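Local coordinates for putative ferritin-like diiron-carboxylate protein TM1526 (Thermotoga maritima, PDB 1VJX) that is of unknown function but has a ferritin-like fold and may bind a diiron centre and act as an oxidoreductase, at residues A[22-27]-A[58-63]; A[33-37]-A[48-53]; A[54-58]-A[141-145]; A[105-109]-A[146-150]; A[119-123]-A[135-139]. All coordinates share one frame. Where two conformers were deposited one is given. Numbering follows the deposited sequence.

How the contacts relate
The five contacts tie together one ferritin-like four-helix bundle. Contacts 1 and 2, with centres 15 Å apart, join helix 15-36 to helix 43-68, and contact 2 is nested within the loop closed by contact 1. Contacts 4 and 5, 19 Å apart between centres, likewise join helix 101-125 to helix 129-156, with contact 5 nested inside contact 4. Contact 3 bridges these two hairpins by bringing helix 43-68 against helix 129-156, so along the chain it crosses both contact 1 and contact 4. Its centre lies 10 to 13 Å from those of the others, and its loop encloses contact 5. Its carboxylates also meet Glu26 of contact 1, at what is probably the family's diiron site.

Contact 1: residues A[22-27]-A[58-63]; sequences AIRLEE and HAEIFR
A salt bridge at the edge and a histidine-carboxylate pair in the interior join two antiparallel helices of a ferritin-like four-helix bundle. Glu27 OE2 lies 2.8 Å from Arg63 NH1, a salt bridge in which the hydrogen bond from NH1 is weak; long, flexible side chains suit this solvent-facing side. Inside, His58 ND1 donates to Glu26 OE1 at 3.3 Å and also makes a weak hydrogen bond to Glu142. Glu26 takes an m, m rotamer that folds its carboxylate along the edge of the imidazole, while His58 NE2 turns to Gln141 on helix 129-156. A buried glutamate next to a histidine is consistent with the carboxylate-rich centre of diiron proteins, with Glu55 and Glu142 close by.

Both segments are regular helix, the middle of helix 15-36 against helix 43-68. Their local axes approach to 8.5 Å at a signed crossing angle of -163°. So close an approach is eased by a small residue, Ala59: its CA is 5.1 Å from that of Glu26, and the two CB atoms are 3.8 Å apart. Phe62 (chi1 m) fills the space between the helices. Ile23 CG1 packs on Phe62 CB at 3.5 Å, and Ile23 CG2 reaches Arg63 CG at 4.0 Å. Ala22, also small, makes room for the aromatic ring: its CB sits over the Phe62 face in a CH-pi contact, 4.1 Å from the centroid and 22° off the normal.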
# COMPACT_ATOMS: atom_id res chain seq x y z
N ALA A 22 -2.89 -2.30 -7.24
CA ALA A 22 -2.52 -2.73 -5.88
C ALA A 22 -1.11 -3.26 -5.81
O ALA A 22 -0.40 -3.03 -4.83
CB ALA A 22 -3.50 -3.79 -5.39
N ILE A 23 -0.69 -3.91 -6.89
CA ILE A 23 0.66 -4.42 -6.93
C ILE A 23 1.60 -3.23 -6.87
O ILE A 23 2.60 -3.27 -6.16
CB ILE A 23 0.85 -5.21 -8.17
CG1 ILE A 23 0.09 -6.53 -8.09
CG2 ILE A 23 2.37 -5.47 -8.47
CD1 ILE A 23 0.06 -7.27 -9.46
N ARG A 24 1.30 -2.18 -7.62
CA ARG A 24 2.23 -1.06 -7.72
C ARG A 24 2.31 -0.25 -6.42
O ARG A 24 3.40 0.19 -6.05
CB ARG A 24 1.91 -0.19 -8.92
CG ARG A 24 2.27 -0.81 -10.16
CD ARG A 24 1.61 -0.23 -11.38
NE ARG A 24 1.85 -1.05 -12.60
CZ ARG A 24 2.34 -0.59 -13.77
NH1 ARG A 24 2.69 0.68 -13.93
NH2 ARG A 24 2.48 -1.43 -14.80
N LEU A 25 1.18 -0.13 -5.72
CA LEU A 25 1.11 0.58 -4.46
C LEU A 25 1.99 -0.13 -3.42
O LEU A 25 2.73 0.53 -2.70
CB LEU A 25 -0.34 0.75 -3.98
CG LEU A 25 -1.26 1.64 -4.84
CD1 LEU A 25 -2.67 1.78 -4.24
CD2 LEU A 25 -0.68 3.03 -5.09
N GLU A 26 1.95 -1.47 -3.39
CA GLU A 26 2.78 -2.26 -2.47
C GLU A 26 4.26 -2.21 -2.83
O GLU A 26 5.12 -2.12 -1.96
CB GLU A 26 2.30 -3.70 -2.39
CG GLU A 26 0.91 -3.85 -1.78
CD GLU A 26 0.84 -3.65 -0.27
OE1 GLU A 26 1.90 -3.49 0.36
OE2 GLU A 26 -0.29 -3.69 0.28
N GLU A 27 4.56 -2.27 -4.12
CA GLU A 27 5.93 -2.11 -4.61
C GLU A 27 6.49 -0.71 -4.31
O GLU A 27 7.65 -0.55 -3.96
CB GLU A 27 6.00 -2.38 -6.12
CG GLU A 27 5.72 -3.84 -6.51
CD GLU A 27 5.64 -4.08 -8.03
OE1 GLU A 27 5.41 -3.15 -8.82
OE2 GLU A 27 5.84 -5.24 -8.45
N HIS A 58 3.45 -8.40 0.59
CA HIS A 58 2.14 -8.06 0.06
C HIS A 58 2.11 -8.00 -1.44
O HIS A 58 1.17 -8.52 -2.04
CB HIS A 58 1.68 -6.71 0.59
CG HIS A 58 1.32 -6.73 2.04
ND1 HIS A 58 1.22 -5.59 2.80
CD2 HIS A 58 1.03 -7.76 2.86
CE1 HIS A 58 0.89 -5.92 4.03
NE2 HIS A 58 0.78 -7.24 4.09
N ALA A 59 3.13 -7.36 -2.03
CA ALA A 59 3.26 -7.25 -3.49
C ALA A 59 3.39 -8.63 -4.14
O ALA A 59 2.79 -8.89 -5.15
CB ALA A 59 4.49 -6.40 -3.85
N GLU A 60 4.21 -9.49 -3.53
CA GLU A 60 4.40 -10.88 -3.98
C GLU A 60 3.08 -11.65 -3.93
O GLU A 60 2.88 -12.59 -4.68
CB GLU A 60 5.43 -11.60 -3.11
CG GLU A 60 6.89 -11.26 -3.36
CD GLU A 60 7.89 -11.86 -2.33
OE1 GLU A 60 7.47 -12.51 -1.32
OE2 GLU A 60 9.12 -11.66 -2.53
N ILE A 61 2.19 -11.28 -3.01
CA ILE A 61 0.93 -12.01 -2.87
C ILE A 61 -0.02 -11.56 -3.96
O ILE A 61 -0.66 -12.39 -4.61
CB ILE A 61 0.35 -11.83 -1.45
CG1 ILE A 61 1.13 -12.70 -0.47
CG2 ILE A 61 -1.17 -12.14 -1.42
CD1 ILE A 61 0.94 -12.31 0.94
N PHE A 62 -0.12 -10.24 -4.12
CA PHE A 62 -0.88 -9.64 -5.20
C PHE A 62 -0.39 -10.06 -6.61
O PHE A 62 -1.20 -10.18 -7.52
CB PHE A 62 -0.87 -8.10 -5.09
CG PHE A 62 -1.74 -7.55 -4.03
CD1 PHE A 62 -2.94 -8.17 -3.67
CD2 PHE A 62 -1.38 -6.35 -3.40
CE1 PHE A 62 -3.74 -7.62 -2.67
CE2 PHE A 62 -2.17 -5.79 -2.42
CZ PHE A 62 -3.35 -6.41 -2.03
N ARG A 63 0.91 -10.23 -6.81
CA ARG A 63 1.41 -10.66 -8.15
C ARG A 63 0.95 -12.11 -8.41
O ARG A 63 0.43 -12.42 -9.46
CB ARG A 63 2.93 -10.62 -8.27
CG ARG A 63 3.56 -9.24 -8.31
CD ARG A 63 4.99 -9.22 -8.93
NE ARG A 63 5.98 -9.67 -7.96
CZ ARG A 63 6.57 -8.89 -7.05
NH1 ARG A 63 6.33 -7.59 -7.02
NH2 ARG A 63 7.44 -9.40 -6.19

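Contact 2: residues A[33-37]-A[48-53]; sequences YRELS and FLELAD
Tyr33 and Phe48 are the large bumps of this interface, and each packs among smaller neighbours. Their CA atoms are 5.0 Å apart, with Arg34 and Leu49 next in register at 5.4 Å. Tyr33 (chi1 m) brings its CB within 3.3 Å of Phe48 O and 3.9 Å of Ala52 CB; the short alanine lets the backbones come this close. The tyrosine ring is covered on one face by Leu51, whose CB lies 4.1 Å from the centroid in a CH-pi contact. Phe48 (chi1 m) in turn receives Leu36 CD1 over its face, 4.2 Å from the centroid, and meets Tyr33 CD1 through its own CD1 at 4.0 Å. These residues belong to the final turn of helix 15-36 and to the early turns of helix 43-68, the closing end of the first helical hairpin of the ferritin-like bundle. Beyond the hairpin, Tyr33 and Leu51 touch Leu149, and Phe48 touches Val104. On the outer side, Arg34 CG lies 3.8 Å from Leu49 CD2, its aliphatic part screening the leucine. Ser37 (chi1 p) donates from OG to Arg34 O at 2.5 Å, which turns its hydroxyl back onto the preceding turn and leaves OG 3.4 Å from Leu49 CD2.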
# COMPACT_ATOMS: atom_id res chain seq x y z
N TYR A 33 9.38 3.28 2.04
CA TYR A 33 9.76 3.00 3.44
C TYR A 33 11.25 2.65 3.58
O TYR A 33 11.90 3.06 4.56
CB TYR A 33 8.86 1.93 4.08
CG TYR A 33 7.39 2.33 4.24
CD1 TYR A 33 7.04 3.54 4.84
CD2 TYR A 33 6.37 1.47 3.84
CE1 TYR A 33 5.70 3.89 5.00
CE2 TYR A 33 5.04 1.81 4.00
CZ TYR A 33 4.70 3.02 4.58
OH TYR A 33 3.36 3.36 4.74
N ARG A 34 11.78 1.95 2.58
CA ARG A 34 13.18 1.58 2.60
C ARG A 34 14.06 2.84 2.38
O ARG A 34 15.04 3.03 3.10
CB ARG A 34 13.47 0.49 1.55
CG ARG A 34 14.61 -0.43 1.93
CD ARG A 34 14.94 -1.50 0.91
NE ARG A 34 13.99 -2.61 0.86
CZ ARG A 34 13.92 -3.59 1.75
NH1 ARG A 34 14.71 -3.58 2.83
NH2 ARG A 34 13.03 -4.57 1.59
N GLU A 35 13.69 3.68 1.42
CA GLU A 35 14.34 4.98 1.20
C GLU A 35 14.18 5.93 2.40
O GLU A 35 15.12 6.64 2.75
CB GLU A 35 13.82 5.65 -0.08
CG GLU A 35 14.35 5.01 -1.38
CD GLU A 35 13.66 5.49 -2.67
OE1 GLU A 35 12.42 5.36 -2.81
OE2 GLU A 35 14.37 5.99 -3.57
N LEU A 36 13.01 5.94 3.04
CA LEU A 36 12.81 6.78 4.22
C LEU A 36 13.76 6.39 5.34
O LEU A 36 14.21 7.25 6.13
CB LEU A 36 11.38 6.68 4.75
CG LEU A 36 10.22 7.42 4.07
CD1 LEU A 36 8.98 7.21 4.93
CD2 LEU A 36 10.49 8.90 3.91
N SER A 37 14.06 5.08 5.42
CA SER A 37 14.91 4.57 6.48
C SER A 37 16.34 5.13 6.40
O SER A 37 17.11 5.02 7.34
CB SER A 37 14.94 3.05 6.45
OG SER A 37 15.81 2.58 5.44
N PHE A 48 10.67 1.56 9.69
CA PHE A 48 10.49 1.80 8.27
C PHE A 48 10.95 0.59 7.47
O PHE A 48 10.39 0.30 6.44
CB PHE A 48 11.26 3.05 7.84
CG PHE A 48 10.62 4.33 8.24
CD1 PHE A 48 9.26 4.54 8.05
CD2 PHE A 48 11.36 5.35 8.80
CE1 PHE A 48 8.66 5.73 8.44
CE2 PHE A 48 10.76 6.54 9.17
CZ PHE A 48 9.41 6.73 8.98
N LEU A 49 11.98 -0.10 7.93
CA LEU A 49 12.48 -1.25 7.19
C LEU A 49 11.53 -2.44 7.31
O LEU A 49 11.36 -3.20 6.35
CB LEU A 49 13.90 -1.63 7.63
CG LEU A 49 15.00 -0.70 7.14
CD1 LEU A 49 16.33 -0.95 7.90
CD2 LEU A 49 15.22 -0.81 5.62
N GLU A 50 10.94 -2.61 8.49
CA GLU A 50 9.93 -3.65 8.69
C GLU A 50 8.76 -3.39 7.76
O GLU A 50 8.32 -4.29 7.07
CB GLU A 50 9.45 -3.71 10.15
CG GLU A 50 10.26 -4.70 10.98
CD GLU A 50 10.31 -4.34 12.47
OE1 GLU A 50 9.33 -3.69 12.96
OE2 GLU A 50 11.31 -4.72 13.15
N LEU A 51 8.29 -2.15 7.77
CA LEU A 51 7.18 -1.73 6.92
C LEU A 51 7.49 -2.05 5.46
O LEU A 51 6.64 -2.55 4.76
CB LEU A 51 6.85 -0.24 7.13
CG LEU A 51 6.29 0.16 8.51
CD1 LEU A 51 5.94 1.63 8.59
CD2 LEU A 51 5.07 -0.64 8.82
N ALA A 52 8.73 -1.79 5.04
CA ALA A 52 9.20 -2.10 3.68
C ALA A 52 9.16 -3.60 3.35
O ALA A 52 8.69 -3.97 2.29
CB ALA A 52 10.60 -1.54 3.45
N ASP A 53 9.64 -4.45 4.25
CA ASP A 53 9.60 -5.90 4.06
C ASP A 53 8.17 -6.39 4.01
O ASP A 53 7.84 -7.25 3.23
CB ASP A 53 10.34 -6.61 5.19
CG ASP A 53 10.92 -7.98 4.77
OD1 ASP A 53 11.82 -8.03 3.87
OD2 ASP A 53 10.55 -9.07 5.29

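Contact 3: residues A[54-58]-A[141-145]; sequences QERIH and QEKEH
His58 and His145 have the most surface covered here, and both point their CA-to-CB bonds into the gap between two antiparallel helices. His58 (chi1 m) bonds at two corners of its ring: NE2 donates to Gln141 OE1 at 2.9 Å, and ND1 makes a weak hydrogen bond to Glu142 OE2 at 2.8 Å while also serving Glu26 on helix 15-36. The two imidazoles are slid apart, with centroids 5.9 Å distant and planes at 24°. His145 (chi1 m) has its CE1 3.1 Å from Glu55 OE1 and its NE2 2.5 Å from Gln54 OE1. Glu55-X-X-His58 and Glu142-X-X-His145 match the paired ExxH sequences of ferritin-like diiron-carboxylate proteins, whose glutamates and histidines bind iron; no metal is among these coordinates, but these four are probably ligands, as in relatives, with Glu26 and Glu112 alongside. The axes stand 11.6 Å apart at a crossing angle of -157°, a wide spacing filled by polar side chains. Glu142 (m, m) curls inward so that its OE2 lies 2.6 Å from Glu55 OE1, so close that one of the two acids is probably protonated. The nearest CA pairs are Gln54-Gln141 at 8.4 Å and Glu55-Glu142 at 8.5 Å.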
# COMPACT_ATOMS: atom_id res chain seq x y z
N GLN A 54 7.31 -5.84 4.87
CA GLN A 54 5.89 -6.21 4.87
C GLN A 54 5.21 -5.88 3.56
O GLN A 54 4.47 -6.71 3.01
CB GLN A 54 5.16 -5.53 6.05
CG GLN A 54 5.57 -6.15 7.38
CD GLN A 54 5.21 -5.33 8.59
OE1 GLN A 54 4.27 -4.53 8.57
NE2 GLN A 54 5.94 -5.54 9.67
N GLU A 55 5.46 -4.67 3.07
CA GLU A 55 4.94 -4.23 1.76
C GLU A 55 5.42 -5.12 0.63
O GLU A 55 4.65 -5.44 -0.29
CB GLU A 55 5.36 -2.81 1.44
CG GLU A 55 4.83 -1.74 2.36
CD GLU A 55 3.34 -1.52 2.25
OE1 GLU A 55 2.59 -2.22 2.96
OE2 GLU A 55 2.91 -0.63 1.47
N ARG A 56 6.70 -5.49 0.68
CA ARG A 56 7.30 -6.48 -0.23
C ARG A 56 6.44 -7.75 -0.33
O ARG A 56 5.92 -8.09 -1.42
CB ARG A 56 8.70 -6.84 0.25
CG ARG A 56 9.50 -7.73 -0.71
CD ARG A 56 10.84 -8.23 -0.12
NE ARG A 56 10.64 -8.87 1.17
CZ ARG A 56 10.27 -10.15 1.35
NH1 ARG A 56 10.08 -10.96 0.31
NH2 ARG A 56 10.11 -10.63 2.57
N ILE A 57 6.26 -8.42 0.81
CA ILE A 57 5.49 -9.66 0.88
C ILE A 57 4.09 -9.53 0.30
O ILE A 57 3.61 -10.41 -0.40
CB ILE A 57 5.44 -10.17 2.35
CG1 ILE A 57 6.79 -10.77 2.72
CG2 ILE A 57 4.32 -11.20 2.57
CD1 ILE A 57 6.96 -10.94 4.23
N HIS A 58 3.45 -8.40 0.59
CA HIS A 58 2.14 -8.06 0.06
C HIS A 58 2.11 -8.00 -1.44
O HIS A 58 1.17 -8.52 -2.04
CB HIS A 58 1.68 -6.71 0.59
CG HIS A 58 1.32 -6.73 2.04
ND1 HIS A 58 1.22 -5.59 2.80
CD2 HIS A 58 1.03 -7.76 2.86
CE1 HIS A 58 0.89 -5.92 4.03
NE2 HIS A 58 0.78 -7.24 4.09
N GLN A 141 -3.21 -5.96 7.97
CA GLN A 141 -1.80 -5.60 8.16
C GLN A 141 -1.54 -4.16 7.74
O GLN A 141 -0.76 -3.47 8.35
CB GLN A 141 -0.88 -6.58 7.42
CG GLN A 141 -0.66 -7.89 8.19
CD GLN A 141 -0.31 -9.15 7.34
OE1 GLN A 141 -0.07 -9.08 6.14
NE2 GLN A 141 -0.34 -10.31 7.99
N GLU A 142 -2.18 -3.72 6.66
CA GLU A 142 -2.02 -2.34 6.19
C GLU A 142 -2.58 -1.38 7.22
O GLU A 142 -2.04 -0.30 7.40
CB GLU A 142 -2.72 -2.13 4.85
CG GLU A 142 -2.04 -2.82 3.67
CD GLU A 142 -0.64 -2.29 3.37
OE1 GLU A 142 -0.30 -1.19 3.89
OE2 GLU A 142 0.10 -2.98 2.61
N LYS A 143 -3.66 -1.78 7.90
CA LYS A 143 -4.31 -0.93 8.89
C LYS A 143 -3.49 -0.85 10.18
O LYS A 143 -3.56 0.13 10.90
CB LYS A 143 -5.69 -1.45 9.22
CG LYS A 143 -6.78 -1.20 8.18
CD LYS A 143 -8.17 -1.44 8.84
CE LYS A 143 -8.50 -2.92 9.00
NZ LYS A 143 -9.20 -3.14 10.24
N GLU A 144 -2.71 -1.89 10.46
CA GLU A 144 -1.66 -1.84 11.50
C GLU A 144 -0.44 -0.97 11.12
O GLU A 144 0.18 -0.40 11.99
CB GLU A 144 -1.15 -3.25 11.82
CG GLU A 144 -2.13 -4.13 12.59
CD GLU A 144 -2.46 -3.58 13.94
OE1 GLU A 144 -1.61 -2.86 14.54
OE2 GLU A 144 -3.59 -3.86 14.40
N HIS A 145 -0.09 -0.90 9.84
CA HIS A 145 0.99 -0.01 9.39
C HIS A 145 0.55 1.38 9.70
O HIS A 145 1.30 2.16 10.25
CB HIS A 145 1.21 -0.07 7.88
CG HIS A 145 1.86 -1.33 7.40
ND1 HIS A 145 2.44 -1.44 6.15
CD2 HIS A 145 2.02 -2.53 8.01
CE1 HIS A 145 2.92 -2.66 6.00
NE2 HIS A 145 2.68 -3.34 7.12

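Contact 4: residues A[105-109]-A[146-150]; sequences LDIAI and LRKLL
This is a purely apolar helix-helix contact, joining the early part of helix 101-125 to the later part of helix 129-156. Both segments are regular helix, and they run antiparallel with axes 9.8 Å apart and a signed crossing angle of -157°. The nearest CA pair is Ile109 with Leu146 at 6.4 Å. Leu149, which has the most surface covered on its side, points into the interface in an m, t rotamer and spreads over three residues: CD2 meets Leu105 CD2 at 3.7 Å, CD1 meets Ala108 CB at 3.7 Å, and CB meets Ile109 CG1 at 3.6 Å. The small Ala108 leaves the space that the leucine branch occupies. Ile109 (m, t) starts sideways, yet its CG1-CD1 arm crosses the gap, CD1 lying 3.7 Å from Leu150 CD2, while the CG2 methyl lies 4.1 Å from Leu146 CD1. Beta-branched isoleucine suits this place because its broad side chain packs against Leu146, Leu149 and Leu150 together. Leu149 continues inward to Tyr33 and Leu51, while Asp106, on the outer side, pairs with Lys102 and Lys153. Such aliphatic side chains meshing between adjacent antiparallel helices form the hydrophobic core of the second hairpin in a ferritin-like four-helix bundle.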
# COMPACT_ATOMS: atom_id res chain seq x y z
N LEU A 105 6.01 11.39 7.67
CA LEU A 105 4.85 10.68 8.17
C LEU A 105 3.53 11.22 7.60
O LEU A 105 2.62 10.45 7.28
CB LEU A 105 4.84 10.72 9.70
CG LEU A 105 5.82 9.78 10.41
CD1 LEU A 105 5.59 9.82 11.82
CD2 LEU A 105 5.67 8.34 9.92
N ASP A 106 3.42 12.53 7.45
CA ASP A 106 2.19 13.09 6.91
C ASP A 106 1.92 12.52 5.56
O ASP A 106 0.81 12.16 5.24
CB ASP A 106 2.27 14.63 6.84
CG ASP A 106 2.02 15.31 8.21
OD1 ASP A 106 1.42 14.67 9.10
OD2 ASP A 106 2.41 16.47 8.49
N ILE A 107 2.97 12.42 4.76
CA ILE A 107 2.88 11.85 3.41
C ILE A 107 2.52 10.35 3.47
O ILE A 107 1.62 9.90 2.78
CB ILE A 107 4.19 12.12 2.63
CG1 ILE A 107 4.38 13.63 2.43
CG2 ILE A 107 4.16 11.39 1.29
CD1 ILE A 107 5.81 14.06 2.07
N ALA A 108 3.21 9.61 4.33
CA ALA A 108 3.00 8.18 4.50
C ALA A 108 1.59 7.90 4.87
O ALA A 108 1.01 6.96 4.40
CB ALA A 108 3.90 7.65 5.59
N ILE A 109 1.06 8.70 5.79
CA ILE A 109 -0.27 8.46 6.35
C ILE A 109 -1.30 8.70 5.26
O ILE A 109 -2.25 7.93 5.11
CB ILE A 109 -0.49 9.34 7.57
CG1 ILE A 109 0.31 8.75 8.74
CG2 ILE A 109 -1.96 9.44 7.91
CD1 ILE A 109 0.54 9.69 9.89
N LEU A 146 -0.68 1.67 9.30
CA LEU A 146 -1.30 2.97 9.53
C LEU A 146 -1.33 3.38 11.02
O LEU A 146 -0.96 4.48 11.37
CB LEU A 146 -2.72 2.99 8.95
CG LEU A 146 -3.43 4.33 9.13
CD1 LEU A 146 -2.62 5.48 8.46
CD2 LEU A 146 -4.85 4.23 8.62
N ARG A 147 -1.77 2.48 11.87
CA ARG A 147 -1.77 2.71 13.31
C ARG A 147 -0.36 3.03 13.81
O ARG A 147 -0.18 3.90 14.69
CB ARG A 147 -2.27 1.45 14.01
CG ARG A 147 -2.25 1.50 15.52
CD ARG A 147 -2.07 0.12 16.12
NE ARG A 147 -0.70 -0.37 15.88
CZ ARG A 147 0.34 -0.04 16.64
NH1 ARG A 147 0.19 0.80 17.66
NH2 ARG A 147 1.55 -0.53 16.38
N LYS A 148 0.64 2.34 13.25
CA LYS A 148 2.04 2.56 13.64
C LYS A 148 2.50 3.92 13.20
O LYS A 148 3.13 4.64 13.97
CB LYS A 148 2.96 1.49 13.07
CG LYS A 148 4.42 1.65 13.48
CD LYS A 148 4.64 1.35 14.94
CE LYS A 148 5.94 1.85 15.47
NZ LYS A 148 5.94 1.66 16.98
N LEU A 149 2.16 4.29 11.96
CA LEU A 149 2.43 5.64 11.47
C LEU A 149 1.78 6.75 12.34
O LEU A 149 2.39 7.77 12.60
CB LEU A 149 1.99 5.77 10.00
CG LEU A 149 2.67 4.89 8.94
CD1 LEU A 149 2.06 5.09 7.57
CD2 LEU A 149 4.15 5.17 8.85
N LEU A 150 0.56 6.55 12.79
CA LEU A 150 -0.11 7.54 13.63
C LEU A 150 0.49 7.58 15.05
O LEU A 150 0.55 8.65 15.69
CB LEU A 150 -1.62 7.25 13.66
CG LEU A 150 -2.34 7.44 12.31
CD1 LEU A 150 -3.72 6.76 12.29
CD2 LEU A 150 -2.48 8.96 11.98

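Contact 5: residues A[119-123]-A[135-139]; sequences YYELK and VKKII
Tyr119 opens this antiparallel helix pair, its CA 6.6 Å from that of Ile139 and its CB 3.7 Å from Ile139 CG1. Its chi1 m rotamer carries the ring into the bundle interior, where it meets Phe62 and Glu26. Tyr120 starts away from the partner helix, but its ring comes back on the outer side: Ile139 CG2 lies over the face, 3.9 Å from the centroid, a CH-pi contact. Leu122 (t, p) reaches Val135 CG2 through its CD2 at 4.2 Å. Lys123 (t, t, p, p), its CA 6.1 Å from that of Val135, lays its methylenes along the partner, CB 4.0 Å from Val135 CG1, CD 3.8 Å from Lys136 CB and CE 3.9 Å from Ile139 CD1. The axes are 9.8 Å apart at a crossing angle of -165°, near the turn of the second ferritin-like hairpin. With no hydrogen bond across, cohesion rests on apolar contact: Tyr120 and Lys123, each with an apolar body and a polar end, cover Ile139 and Val135 near solvent.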
# COMPACT_ATOMS: atom_id res chain seq x y z
N TYR A 119 -7.44 -1.22 -1.66
CA TYR A 119 -7.48 -2.65 -1.36
C TYR A 119 -8.88 -3.09 -0.92
O TYR A 119 -9.23 -4.23 -1.17
CB TYR A 119 -6.47 -3.06 -0.28
CG TYR A 119 -5.06 -2.57 -0.52
CD1 TYR A 119 -4.46 -2.65 -1.76
CD2 TYR A 119 -4.33 -2.00 0.55
CE1 TYR A 119 -3.18 -2.18 -1.98
CE2 TYR A 119 -3.05 -1.51 0.33
CZ TYR A 119 -2.48 -1.62 -0.94
OH TYR A 119 -1.22 -1.14 -1.14
N TYR A 120 -9.65 -2.24 -0.22
CA TYR A 120 -11.03 -2.55 0.07
C TYR A 120 -11.83 -2.73 -1.26
O TYR A 120 -12.59 -3.66 -1.42
CB TYR A 120 -11.69 -1.50 0.99
CG TYR A 120 -11.50 -1.75 2.49
CD1 TYR A 120 -11.96 -2.93 3.10
CD2 TYR A 120 -10.89 -0.80 3.32
CE1 TYR A 120 -11.80 -3.16 4.49
CE2 TYR A 120 -10.72 -1.04 4.75
CZ TYR A 120 -11.17 -2.23 5.31
OH TYR A 120 -11.03 -2.49 6.67
N GLU A 121 -11.58 -1.85 -2.23
CA GLU A 121 -12.29 -1.88 -3.50
C GLU A 121 -12.08 -3.19 -4.17
O GLU A 121 -13.05 -3.80 -4.61
CB GLU A 121 -11.89 -0.70 -4.38
CG GLU A 121 -12.55 0.60 -3.87
CD GLU A 121 -12.03 1.88 -4.51
OE1 GLU A 121 -10.87 1.90 -4.99
OE2 GLU A 121 -12.78 2.89 -4.54
N LEU A 122 -10.81 -3.62 -4.19
CA LEU A 122 -10.36 -4.88 -4.76
C LEU A 122 -11.01 -6.10 -4.11
O LEU A 122 -11.48 -7.03 -4.80
CB LEU A 122 -8.83 -5.03 -4.57
CG LEU A 122 -8.27 -6.43 -4.90
CD1 LEU A 122 -8.59 -6.83 -6.36
CD2 LEU A 122 -6.77 -6.56 -4.61
N LYS A 123 -11.03 -6.10 -2.79
CA LYS A 123 -11.67 -7.15 -2.05
C LYS A 123 -13.14 -7.35 -2.40
O LYS A 123 -13.60 -8.48 -2.60
CB LYS A 123 -11.50 -6.95 -0.57
CG LYS A 123 -11.87 -8.20 0.20
CD LYS A 123 -11.47 -8.22 1.72
CE LYS A 123 -12.24 -7.19 2.51
NZ LYS A 123 -13.62 -7.66 2.79
N VAL A 135 -6.83 -11.09 0.81
CA VAL A 135 -6.79 -9.64 0.74
C VAL A 135 -7.22 -8.97 2.04
O VAL A 135 -6.70 -7.92 2.36
CB VAL A 135 -7.63 -9.09 -0.48
CG1 VAL A 135 -7.59 -7.58 -0.53
CG2 VAL A 135 -7.15 -9.71 -1.84
N LYS A 136 -8.17 -9.55 2.76
CA LYS A 136 -8.51 -9.06 4.11
C LYS A 136 -7.33 -9.11 5.11
O LYS A 136 -7.18 -8.22 5.92
CB LYS A 136 -9.69 -9.84 4.70
CG LYS A 136 -10.08 -9.33 6.08
CD LYS A 136 -11.52 -9.53 6.46
CE LYS A 136 -11.95 -8.58 7.65
NZ LYS A 136 -11.69 -9.18 8.97
N LYS A 137 -6.55 -10.18 5.05
CA LYS A 137 -5.31 -10.29 5.80
C LYS A 137 -4.36 -9.11 5.53
O LYS A 137 -3.86 -8.48 6.48
CB LYS A 137 -4.62 -11.63 5.49
CG LYS A 137 -3.59 -12.07 6.54
CD LYS A 137 -2.96 -13.43 6.17
CE LYS A 137 -1.52 -13.59 6.71
NZ LYS A 137 -1.43 -13.61 8.23
N ILE A 138 -4.18 -8.79 4.25
CA ILE A 138 -3.34 -7.66 3.81
C ILE A 138 -3.88 -6.32 4.30
O ILE A 138 -3.13 -5.48 4.75
CB ILE A 138 -3.20 -7.66 2.25
CG1 ILE A 138 -2.35 -8.87 1.77
CG2 ILE A 138 -2.55 -6.36 1.72
CD1 ILE A 138 -2.35 -9.06 0.27
N ILE A 139 -5.19 -6.13 4.16
CA ILE A 139 -5.86 -4.94 4.66
C ILE A 139 -5.65 -4.74 6.18
O ILE A 139 -5.34 -3.63 6.60
CB ILE A 139 -7.37 -5.00 4.32
CG1 ILE A 139 -7.60 -4.73 2.82
CG2 ILE A 139 -8.15 -3.94 5.14
CD1 ILE A 139 -9.06 -5.01 2.34